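Local atomic coordinates of ABC-type transport system, sugar-family extracellular solute-binding protein (Peptoclostridium difficile 630, PDB entry 6HNI), a protein that binds tyrosine, probably as the extracellular solute receptor of an ABC importer, and also has adhesive properties. Residues I291-D296 against E309-V314. The protein carries 1 engineered substitution. Sequence-based numbering, arbitrary orientation.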
loop_
_atom_site.group_PDB
_atom_site.type_symbol
_atom_site.label_atom_id
_atom_site.label_comp_id
_atom_site.label_asym_id
_atom_site.label_seq_id
_atom_site.Cartn_x
_atom_site.Cartn_y
_atom_site.Cartn_z
ATOM N N ILE A 291 8.784 1.483 13.581
ATOM C CA ILE A 291 9.399 0.173 13.351
ATOM C C ILE A 291 8.564 -0.896 14.057
ATOM O O ILE A 291 8.301 -0.813 15.274
ATOM C CB ILE A 291 10.863 0.101 13.843
ATOM C CG1 ILE A 291 11.732 1.160 13.192
ATOM C CG2 ILE A 291 11.484 -1.312 13.589
ATOM C CD1 ILE A 291 13.085 1.332 13.831
ATOM N N ILE A 292 8.111 -1.885 13.272
ATOM C CA ILE A 292 7.298 -2.984 13.765
ATOM C C ILE A 292 7.970 -4.288 13.259
ATOM O O ILE A 292 8.365 -4.415 12.085
ATOM C CB ILE A 292 5.817 -2.868 13.298
ATOM C CG1 ILE A 292 5.167 -1.611 13.934
ATOM C CG2 ILE A 292 5.042 -4.129 13.651
ATOM C CD1 ILE A 292 3.749 -1.322 13.463
ATOM N N VAL A 293 8.102 -5.226 14.196
ATOM C CA VAL A 293 8.784 -6.485 13.984
ATOM C C VAL A 293 7.843 -7.617 14.417
ATOM O O VAL A 293 7.149 -7.518 15.411
ATOM C CB VAL A 293 10.078 -6.535 14.801
ATOM C CG1 VAL A 293 10.694 -7.940 14.797
ATOM C CG2 VAL A 293 11.062 -5.507 14.292
ATOM N N ASN A 294 7.843 -8.706 13.656
ATOM C CA ASN A 294 7.069 -9.864 13.963
ATOM C C ASN A 294 7.957 -10.693 14.848
ATOM O O ASN A 294 8.939 -11.305 14.382
ATOM C CB ASN A 294 6.602 -10.580 12.683
ATOM C CG ASN A 294 5.743 -11.811 12.968
ATOM O OD1 ASN A 294 6.067 -12.608 13.839
ATOM N ND2 ASN A 294 4.633 -11.958 12.236
ATOM N N GLU A 295 7.624 -10.775 16.139
ATOM C CA GLU A 295 8.469 -11.502 17.100
ATOM C C GLU A 295 8.504 -13.011 16.857
ATOM O O GLU A 295 9.434 -13.674 17.280
ATOM C CB GLU A 295 8.068 -11.208 18.563
ATOM C CG GLU A 295 6.711 -11.723 19.026
ATOM C CD GLU A 295 6.505 -11.547 20.540
ATOM O OE1 GLU A 295 6.480 -12.551 21.278
ATOM O OE2 GLU A 295 6.374 -10.400 21.012
ATOM N N ASP A 296 7.462 -13.562 16.212
ATOM C CA ASP A 296 7.410 -15.007 15.928
ATOM C C ASP A 296 8.421 -15.334 14.834
ATOM O O ASP A 296 9.148 -16.325 14.903
ATOM C CB ASP A 296 6.023 -15.444 15.424
ATOM C CG ASP A 296 4.940 -15.321 16.476
ATOM O OD1 ASP A 296 5.250 -15.703 17.622
ATOM O OD2 ASP A 296 3.801 -14.864 16.154
ATOM N N GLU A 309 14.442 0.775 21.920
ATOM C CA GLU A 309 13.148 1.086 22.571
ATOM C C GLU A 309 11.999 1.458 21.616
ATOM O O GLU A 309 10.820 1.291 21.966
ATOM C CB GLU A 309 13.304 2.267 23.536
ATOM C CG GLU A 309 13.995 1.975 24.862
ATOM C CD GLU A 309 14.035 3.207 25.783
ATOM O OE1 GLU A 309 13.029 3.973 25.845
ATOM O OE2 GLU A 309 15.077 3.412 26.451
ATOM N N ASN A 310 12.333 2.001 20.447
ATOM C CA ASN A 310 11.324 2.372 19.462
ATOM C C ASN A 310 10.757 1.173 18.656
ATOM O O ASN A 310 9.867 1.364 17.839
ATOM C CB ASN A 310 11.867 3.453 18.514
ATOM C CG ASN A 310 12.128 4.786 19.214
ATOM O OD1 ASN A 310 13.274 5.138 19.457
ATOM N ND2 ASN A 310 11.063 5.536 19.522
ATOM N N ILE A 311 11.240 -0.046 18.868
ATOM C CA ILE A 311 10.606 -1.203 18.193
ATOM C C ILE A 311 9.363 -1.707 18.926
ATOM O O ILE A 311 9.407 -1.903 20.137
ATOM C CB ILE A 311 11.605 -2.369 18.047
ATOM C CG1 ILE A 311 12.708 -1.925 17.090
ATOM C CG2 ILE A 311 10.910 -3.553 17.366
ATOM C CD1 ILE A 311 13.925 -2.857 17.115
ATOM N N SER A 312 8.266 -1.917 18.188
ATOM C CA SER A 312 7.059 -2.597 18.682
ATOM C C SER A 312 6.972 -3.980 18.037
ATOM O O SER A 312 7.425 -4.146 16.888
ATOM C CB SER A 312 5.804 -1.791 18.325
ATOM O OG SER A 312 5.760 -0.545 19.009
ATOM N N TYR A 313 6.404 -4.939 18.766
ATOM C CA TYR A 313 6.316 -6.309 18.257
ATOM C C TYR A 313 4.874 -6.724 18.035
ATOM O O TYR A 313 3.957 -6.321 18.784
ATOM C CB TYR A 313 7.001 -7.277 19.226
ATOM C CG TYR A 313 8.494 -7.018 19.283
ATOM C CD1 TYR A 313 9.334 -7.505 18.284
ATOM C CD2 TYR A 313 9.048 -6.232 20.273
ATOM C CE1 TYR A 313 10.704 -7.247 18.303
ATOM C CE2 TYR A 313 10.399 -5.964 20.317
ATOM C CZ TYR A 313 11.227 -6.469 19.322
ATOM O OH TYR A 313 12.563 -6.203 19.334
ATOM N N VAL A 314 4.716 -7.502 16.973
ATOM C CA VAL A 314 3.454 -8.125 16.588
ATOM C C VAL A 314 3.667 -9.647 16.524
ATOM O O VAL A 314 4.802 -10.133 16.355
ATOM C CB VAL A 314 2.848 -7.589 15.283
ATOM C CG1 VAL A 314 2.445 -6.091 15.397
ATOM C CG2 VAL A 314 3.757 -7.812 14.084
HETATM O O HOH W 1 6.779 0.910 16.726
HETATM O O HOH W 2 9.494 3.046 15.862
#
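I291 O is held by two hydrogen bonds: S312 N donates almost straight (177°) and in the carbonyl plane over 3.1 Å, and a water adds a second at 2.7 Å. That water also meets S312 OG, while another joins I291 N to N310 O where the two strands begin to pair. Further along, the backbone bonds alternate as in any parallel pair: V293 N reaches S312 O at 3.0 Å, nearly along its C=O axis, and V293 O receives V314 N. The last bond, E295 N to V314 O at 2.9 Å, already uses the first residue of the helix. N294 stands at its N-cap, CG anti to the backbone N (chi1 -179°), so that OD1 accepts a weak, bent bond from D296 N and a regular one from I297 N; ND2 is held by V246 O and T316 OG1.

On one face V293 and Y313 lie side by side, V293 CG1 touching ring atom CE1 at the edge (3.6 Å), while I311 CG2 sits over a ring face, toward its rim, and also meets V293 CG2 at 3.6 Å. On the other, the side chains of I292 and V314 cross at about a right angle, I292 CG2 lying 3.7 Å from V314 CG1. Strand 290-294, helix 295-300 and strand 311-314 form a beta-alpha-beta unit; 290-294, parallel to 311-314 and antiparallel to 252-255, is central in a small mixed sheet of this periplasmic-binding-protein fold.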